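Local atomic coordinates of effector protein B, substrate of the Dot/Icm secretion system (Legionella drancourtii, PDB entry 4JVS), a protein that probably acts as a secreted GTPase-activating protein that speeds GTP hydrolysis by a host small GTPase, the fragment here being its GAP domain. Residues Trp157-Met160 with Gln161-Ala164; Pro144-Asp147 with Tyr148-Phe152; Asp291-Glu294 with Lys295-Ile299. One frame throughout, in Å; residues are numbered along the deposited sequence.

Contact 1. Residues Trp157-Met160 with Gln161-Ala164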
loop_
_atom_site.group_PDB
_atom_site.type_symbol
_atom_site.label_atom_id
_atom_site.label_comp_id
_atom_site.label_asym_id
_atom_site.label_seq_id
_atom_site.Cartn_x
_atom_site.Cartn_y
_atom_site.Cartn_z
ATOM N N TRP A 157 10.872 -13.913 5.610
ATOM C CA TRP A 157 10.067 -12.701 5.450
ATOM C C TRP A 157 9.875 -12.321 3.992
ATOM O O TRP A 157 8.750 -12.097 3.545
ATOM C CB TRP A 157 10.694 -11.510 6.181
ATOM C CG TRP A 157 9.963 -10.242 5.915
ATOM C CD1 TRP A 157 10.279 -9.289 4.989
ATOM C CD2 TRP A 157 8.761 -9.794 6.558
ATOM N NE1 TRP A 157 9.351 -8.270 5.022
ATOM C CE2 TRP A 157 8.411 -8.558 5.978
ATOM C CE3 TRP A 157 7.950 -10.318 7.569
ATOM C CZ2 TRP A 157 7.288 -7.839 6.376
ATOM C CZ3 TRP A 157 6.844 -9.602 7.967
ATOM C CH2 TRP A 157 6.520 -8.375 7.371
ATOM N N ALA A 158 10.975 -12.248 3.251
ATOM C CA ALA A 158 10.912 -11.856 1.851
ATOM C C ALA A 158 10.083 -12.840 1.044
ATOM O O ALA A 158 9.414 -12.444 0.092
ATOM C CB ALA A 158 12.303 -11.740 1.268
ATOM N N LYS A 159 10.118 -14.113 1.431
ATOM C CA LYS A 159 9.361 -15.140 0.722
ATOM C C LYS A 159 7.863 -15.040 0.993
ATOM O O LYS A 159 7.050 -15.218 0.083
ATOM C CB LYS A 159 9.895 -16.540 1.052
ATOM C CG LYS A 159 11.245 -16.829 0.394
ATOM C CD LYS A 159 11.892 -18.122 0.881
ATOM C CE LYS A 159 13.278 -18.322 0.271
ATOM N NZ LYS A 159 13.898 -19.603 0.715
ATOM N N MET A 160 7.512 -14.747 2.245
ATOM C CA MET A 160 6.123 -14.630 2.674
ATOM C C MET A 160 5.487 -13.409 2.047
ATOM O O MET A 160 4.352 -13.455 1.575
ATOM C CB MET A 160 6.053 -14.478 4.186
ATOM C CG MET A 160 6.682 -15.622 4.941
ATOM S SD MET A 160 5.787 -17.162 4.713
ATOM C CE MET A 160 7.072 -18.322 5.175
ATOM N N GLN A 161 6.228 -12.310 2.060
ATOM C CA GLN A 161 5.751 -11.056 1.503
ATOM C C GLN A 161 5.569 -11.188 -0.008
ATOM O O GLN A 161 4.724 -10.530 -0.617
ATOM C CB GLN A 161 6.741 -9.947 1.853
ATOM C CG GLN A 161 6.414 -8.595 1.299
ATOM C CD GLN A 161 6.402 -7.535 2.367
ATOM O OE1 GLN A 161 5.586 -7.586 3.285
ATOM N NE2 GLN A 161 7.310 -6.562 2.261
ATOM N N ARG A 162 6.297 -12.093 -0.589
ATOM C CA ARG A 162 6.348 -12.242 -2.005
ATOM C C ARG A 162 5.192 -13.067 -2.451
ATOM O O ARG A 162 4.651 -12.848 -3.495
ATOM C CB ARG A 162 7.658 -12.932 -2.307
ATOM C CG ARG A 162 8.120 -12.982 -3.678
ATOM C CD ARG A 162 9.438 -13.637 -3.672
ATOM N NE ARG A 162 10.469 -12.665 -3.373
ATOM C CZ ARG A 162 11.656 -12.949 -2.872
ATOM N NH1 ARG A 162 11.971 -14.184 -2.584
ATOM N NH2 ARG A 162 12.512 -11.981 -2.646
ATOM N N LEU A 163 4.841 -14.046 -1.649
ATOM C CA LEU A 163 3.642 -14.852 -1.853
ATOM C C LEU A 163 2.407 -13.987 -1.639
ATOM O O LEU A 163 1.399 -14.107 -2.330
ATOM C CB LEU A 163 3.629 -16.019 -0.855
ATOM C CG LEU A 163 2.332 -16.822 -0.713
ATOM C CD1 LEU A 163 2.115 -17.737 -1.907
ATOM C CD2 LEU A 163 2.287 -17.606 0.600
ATOM N N ALA A 164 2.515 -13.111 -0.654
ATOM C CA ALA A 164 1.460 -12.179 -0.306
ATOM C C ALA A 164 1.160 -11.264 -1.477
ATOM O O ALA A 164 0.011 -11.143 -1.904
ATOM C CB ALA A 164 1.882 -11.366 0.898
#

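Contact 2. Residues Pro144-Asp147 with Tyr148-Phe152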
loop_
_atom_site.group_PDB
_atom_site.type_symbol
_atom_site.label_atom_id
_atom_site.label_comp_id
_atom_site.label_asym_id
_atom_site.label_seq_id
_atom_site.Cartn_x
_atom_site.Cartn_y
_atom_site.Cartn_z
ATOM N N PRO A 144 11.068 0.089 6.769
ATOM C CA PRO A 144 11.876 -0.993 7.345
ATOM C C PRO A 144 11.637 -2.318 6.632
ATOM O O PRO A 144 12.589 -3.060 6.398
ATOM C CB PRO A 144 11.367 -1.073 8.780
ATOM C CG PRO A 144 10.919 0.310 9.078
ATOM C CD PRO A 144 10.291 0.788 7.809
ATOM N N SER A 145 10.383 -2.595 6.280
ATOM C CA SER A 145 10.048 -3.794 5.518
ATOM C C SER A 145 10.844 -3.856 4.215
ATOM O O SER A 145 11.526 -4.839 3.934
ATOM C CB SER A 145 8.543 -3.845 5.224
ATOM O OG SER A 145 8.247 -4.622 4.075
ATOM N N THR A 146 10.747 -2.801 3.421
ATOM C CA THR A 146 11.466 -2.743 2.160
ATOM C C THR A 146 12.964 -2.928 2.389
ATOM O O THR A 146 13.620 -3.691 1.669
ATOM C CB THR A 146 11.194 -1.414 1.428
ATOM O OG1 THR A 146 9.836 -1.390 0.966
ATOM C CG2 THR A 146 12.138 -1.232 0.254
ATOM N N ASP A 147 13.488 -2.256 3.413
ATOM C CA ASP A 147 14.913 -2.301 3.711
ATOM C C ASP A 147 15.361 -3.705 4.070
ATOM O O ASP A 147 16.414 -4.151 3.629
ATOM C CB ASP A 147 15.261 -1.336 4.841
ATOM C CG ASP A 147 15.415 0.090 4.355
ATOM O OD1 ASP A 147 15.630 0.274 3.134
ATOM O OD2 ASP A 147 15.324 1.019 5.191
ATOM N N TYR A 148 14.554 -4.390 4.875
ATOM C CA TYR A 148 14.796 -5.781 5.215
ATOM C C TYR A 148 14.875 -6.653 3.953
ATOM O O TYR A 148 15.848 -7.377 3.748
ATOM C CB TYR A 148 13.719 -6.297 6.179
ATOM C CG TYR A 148 14.029 -7.665 6.752
ATOM C CD1 TYR A 148 14.618 -7.798 7.997
ATOM C CD2 TYR A 148 13.761 -8.828 6.028
ATOM C CE1 TYR A 148 14.922 -9.044 8.511
ATOM C CE2 TYR A 148 14.063 -10.079 6.537
ATOM C CZ TYR A 148 14.639 -10.181 7.777
ATOM O OH TYR A 148 14.926 -11.422 8.290
ATOM N N CYS A 149 13.868 -6.569 3.093
ATOM C CA CYS A 149 13.837 -7.400 1.894
ATOM C C CYS A 149 15.043 -7.157 0.970
ATOM O O CYS A 149 15.357 -7.991 0.113
ATOM C CB CYS A 149 12.526 -7.190 1.133
ATOM S SG CYS A 149 11.048 -7.632 2.041
ATOM N N ARG A 150 15.738 -6.041 1.173
ATOM C CA ARG A 150 16.885 -5.706 0.343
ATOM C C ARG A 150 18.153 -6.380 0.888
ATOM O O ARG A 150 18.892 -7.037 0.149
ATOM C CB ARG A 150 17.024 -4.186 0.228
ATOM C CG ARG A 150 17.951 -3.709 -0.874
ATOM C CD ARG A 150 18.223 -2.212 -0.779
ATOM N NE ARG A 150 17.060 -1.400 -1.105
ATOM C CZ ARG A 150 16.465 -0.579 -0.250
ATOM N NH1 ARG A 150 16.931 -0.459 0.985
ATOM N NH2 ARG A 150 15.408 0.128 -0.634
ATOM N N HIS A 151 18.383 -6.256 2.190
ATOM C CA HIS A 151 19.518 -6.935 2.804
ATOM C C HIS A 151 19.319 -8.437 2.834
ATOM O O HIS A 151 20.284 -9.175 2.723
ATOM C CB HIS A 151 19.793 -6.427 4.219
ATOM C CG HIS A 151 20.286 -5.022 4.272
ATOM N ND1 HIS A 151 19.562 -3.958 3.761
ATOM C CD2 HIS A 151 21.417 -4.486 4.788
ATOM C CE1 HIS A 151 20.228 -2.839 3.959
ATOM N NE2 HIS A 151 21.358 -3.128 4.580
ATOM N N PHE A 152 18.079 -8.891 2.994
ATOM C CA PHE A 152 17.809 -10.325 3.073
ATOM C C PHE A 152 16.743 -10.802 2.071
ATOM O O PHE A 152 15.665 -11.251 2.470
ATOM C CB PHE A 152 17.411 -10.692 4.502
ATOM C CG PHE A 152 18.293 -10.071 5.550
ATOM C CD1 PHE A 152 19.595 -10.522 5.741
ATOM C CD2 PHE A 152 17.822 -9.042 6.352
ATOM C CE1 PHE A 152 20.410 -9.948 6.704
ATOM C CE2 PHE A 152 18.636 -8.463 7.319
ATOM C CZ PHE A 152 19.933 -8.913 7.490
#

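Contact 3. Residues Asp291-Glu294 with Lys295-Ile299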
loop_
_atom_site.group_PDB
_atom_site.type_symbol
_atom_site.label_atom_id
_atom_site.label_comp_id
_atom_site.label_asym_id
_atom_site.label_seq_id
_atom_site.Cartn_x
_atom_site.Cartn_y
_atom_site.Cartn_z
ATOM N N ASP A 291 -12.927 0.870 11.429
ATOM C CA ASP A 291 -14.009 1.186 12.332
ATOM C C ASP A 291 -13.573 2.065 13.432
ATOM O O ASP A 291 -13.913 1.847 14.545
ATOM C CB ASP A 291 -14.602 -0.046 12.902
ATOM C CG ASP A 291 -15.235 -0.851 11.882
ATOM O OD1 ASP A 291 -14.912 -0.639 10.720
ATOM O OD2 ASP A 291 -16.059 -1.690 12.223
ATOM N N ILE A 292 -12.897 3.125 13.085
ATOM C CA ILE A 292 -12.299 3.982 14.061
ATOM C C ILE A 292 -13.295 4.610 15.015
ATOM O O ILE A 292 -12.982 4.762 16.150
ATOM C CB ILE A 292 -11.373 5.001 13.389
ATOM C CG1 ILE A 292 -10.111 5.163 14.190
ATOM C CG2 ILE A 292 -12.047 6.328 13.209
ATOM C CD1 ILE A 292 -9.448 3.862 14.490
ATOM N N CYS A 293 -14.479 5.002 14.584
ATOM C CA CYS A 293 -15.409 5.544 15.552
ATOM C C CYS A 293 -15.779 4.488 16.553
ATOM O O CYS A 293 -15.747 4.719 17.716
ATOM C CB CYS A 293 -16.653 6.190 14.892
ATOM S SG CYS A 293 -18.150 6.456 15.877
ATOM N N GLU A 294 -16.082 3.302 16.101
ATOM C CA GLU A 294 -16.527 2.295 17.014
ATOM C C GLU A 294 -15.471 1.882 18.018
ATOM O O GLU A 294 -15.777 1.652 19.151
ATOM C CB GLU A 294 -17.062 1.106 16.237
ATOM C CG GLU A 294 -18.184 1.426 15.269
ATOM C CD GLU A 294 -17.726 1.913 13.877
ATOM O OE1 GLU A 294 -16.859 2.800 13.798
ATOM O OE2 GLU A 294 -18.234 1.401 12.862
ATOM N N LYS A 295 -14.226 1.801 17.583
ATOM C CA LYS A 295 -13.086 1.476 18.441
ATOM C C LYS A 295 -12.861 2.545 19.492
ATOM O O LYS A 295 -12.599 2.236 20.652
ATOM C CB LYS A 295 -11.808 1.281 17.625
ATOM C CG LYS A 295 -11.815 0.031 16.792
ATOM C CD LYS A 295 -10.411 -0.390 16.396
ATOM C CE LYS A 295 -10.456 -1.599 15.471
ATOM N NZ LYS A 295 -9.109 -2.062 15.067
ATOM N N ARG A 296 -12.957 3.785 19.110
ATOM C CA ARG A 296 -12.844 4.832 20.079
ATOM C C ARG A 296 -13.895 4.681 21.155
ATOM O O ARG A 296 -13.638 4.918 22.312
ATOM C CB ARG A 296 -12.982 6.161 19.374
ATOM C CG ARG A 296 -12.520 7.333 20.138
ATOM C CD ARG A 296 -12.713 8.568 19.356
ATOM N NE ARG A 296 -11.788 8.608 18.241
ATOM C CZ ARG A 296 -12.109 8.675 16.951
ATOM N NH1 ARG A 296 -13.371 8.719 16.543
ATOM N NH2 ARG A 296 -11.130 8.711 16.059
ATOM N N ASN A 297 -15.085 4.272 20.758
ATOM C CA ASN A 297 -16.161 4.011 21.712
ATOM C C ASN A 297 -15.864 2.875 22.689
ATOM O O ASN A 297 -16.068 3.028 23.891
ATOM C CB ASN A 297 -17.487 3.763 20.990
ATOM C CG ASN A 297 -18.047 5.025 20.367
ATOM O OD1 ASN A 297 -17.715 6.128 20.798
ATOM N ND2 ASN A 297 -18.896 4.873 19.349
ATOM N N LYS A 298 -15.388 1.747 22.159
ATOM C CA LYS A 298 -14.948 0.600 22.959
ATOM C C LYS A 298 -13.905 1.011 23.994
ATOM O O LYS A 298 -14.005 0.669 25.160
ATOM C CB LYS A 298 -14.351 -0.471 22.043
ATOM C CG LYS A 298 -15.139 -1.771 21.949
ATOM C CD LYS A 298 -14.726 -2.780 23.016
ATOM C CE LYS A 298 -15.384 -4.154 22.788
ATOM N NZ LYS A 298 -14.800 -4.931 21.647
ATOM N N ILE A 299 -12.898 1.749 23.547
ATOM C CA ILE A 299 -11.806 2.178 24.408
ATOM C C ILE A 299 -12.305 3.017 25.584
ATOM O O ILE A 299 -11.877 2.823 26.716
ATOM C CB ILE A 299 -10.757 2.960 23.593
ATOM C CG1 ILE A 299 -9.981 2.007 22.680
ATOM C CG2 ILE A 299 -9.817 3.721 24.509
ATOM C CD1 ILE A 299 -9.136 2.713 21.651
#

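Contact 1. Residues Trp157-Met160 with Gln161-Ala164
R162 folds back along its own helix onto A158, one turn earlier. Its CB starts near the carbonyl oxygen of A158. With chi1 at -168°, CG stands anti to the backbone N, and the chain runs on straight through CD, both carbons staying close to that oxygen. The bend at chi3 then turns NE back, to 3.6 Å from A158 O, and lays one face of the guanidinium over it, offset toward the rim. At the tip, NH1 comes 4.0 Å from CG of K159, while NH2 lies 3.9 Å from CB of A158. NH2 also hydrogen-bonds the carbonyl oxygen of P153, upstream of the helix. Arginine suits this place because its aliphatic part packs along the backbone while its charged end reaches a carbonyl; the single methyl of A158 probably helps the guanidinium lie this close.

On another face of the helix, W157 and Q161 form an i to i+4 pair. The amide crosses the indole with their planes 62° apart, and Q161 OE1 lies 3.5 Å from W157 CZ2. The backbone joins the same pair: Q161 N hydrogen-bonds W157 O at 2.9 Å. NE2 of Q161 hydrogen-bonds S145 OG, which satisfies it and probably limits the turning of the amide. R162 N makes weak bonds to both A158 O and K159 O; the i to i+4 pattern is firm again at L163 and at A164, whose N bonds M160 O at 2.9 Å.

These turns lie near the start of helix 156-177 and are largely buried. W157 meets F95 edge-to-face and packs with M160 and Q161 on L122 of helix 118-124; K159, R162 and L163 lean on helix 193-214; W157 and Q161 also touch C149 of helix 142-151.

Contact 2. Residues Pro144-Asp147 with Tyr148-Phe152
D147 and R150, three residues apart, join their side chains on the outer surface of the last turns of helix 142-151. The two chains run side by side and point the same way, and the bend of R150 at chi3 (-70°) helps bring its NH1 to OD1 of D147, 2.6 Å away in a salt bridge. The oxygen is approached on its anti side, 22° out of the carboxylate plane, and the two flat groups are turned 60° from each other, so a single N-H makes the bond instead of a paired, coplanar grip. R150 NH2 lies instead 3.7 Å from CG2 of T146, whose hydroxyl bonds E142 O.

The D147 carbonyl oxygen takes three donors: R150 N from above its plane, H151 N at 3.2 Å, and H151 ND1 at 3.2 Å. The imidazole turns its ND1 edge back to this oxygen, which lies somewhat out of the ring plane.

Y148 bonds P144 O through its backbone N at 2.8 Å. CD2 of F152 stands 3.5 Å above the centre of the Y148 ring, its own plane steeply inclined, and F94 stacks on Y148. A broad phenol ring suits such a cluster.

F152 is the first residue to leave helical geometry. Basic R150 stands where the helix dipole would probably welcome positive charge, and D147 O receives both i+3 and i+4 amides: this is the closing turn of an alpha helix, braced by an i to i+3 salt bridge.

Contact 3. Residues Asp291-Glu294 with Lys295-Ile299
R296 holds its CG anti to the backbone N (chi1 -163°) and then bends at chi3 (-70°), which carries the guanidinium back over the preceding turn to I292. There NH2 lies 3.8 Å from the branch methyl CG2 of I292 as the two side chains cross, and I292 O sits 4.0 Å above one guanidinium face, toward its rim. Arginine suits the place because its guanidinium can rest NH2 against the isoleucine carbons while one face lies over a backbone oxygen. K295 turns the other way: its CG is anti to the carbonyl carbon (chi1 -70°), 3.6 Å from D291 O, and the extended chain beyond leads its NZ off the helix to hydrogen bonds with N255 OD1 and F251 O. A lysine fits here, since this otherwise buried residue has length enough to deliver its ammonium group to those oxygens.

On the outer side, ND2 of N297 comes 3.9 Å from SG of C293, a loose contact. The backbone bonds are regular, K295 N to D291 O and R296 N to I292 O both at 3.1 Å. D291 takes the N-cap position, though it is its carbonyl and not its carboxylate that engages this turn.

Helix 292-306 begins here on the surface, with its inner side on two others: I292 and I299 rest on F251 of helix 243-253, and R296 and I299 on L280 of helix 271-280.

In the fold
Contacts 1 and 2 lie on consecutive helices, 156-177 and 142-151 respectively, with centres 11 Å apart, and they touch. The hydrogen bond between NE2 of Q161 and OG of S145, 2.8 Å long, ties them together, and CD1 of W157 packs 3.5 Å from SG of C149, with the Y148 ring against the same indole. Contact 3 belongs to the C-terminal subdomain, on the opposite side of the chain's centre, about 32 Å from contact 1 and 33 Å from contact 2 between centres. The side chain of T146 lies about 10 Å from the bound aluminum fluoride and that of Q161 about 13 Å from it, while the side chain of I292 is about 13 Å from GDP.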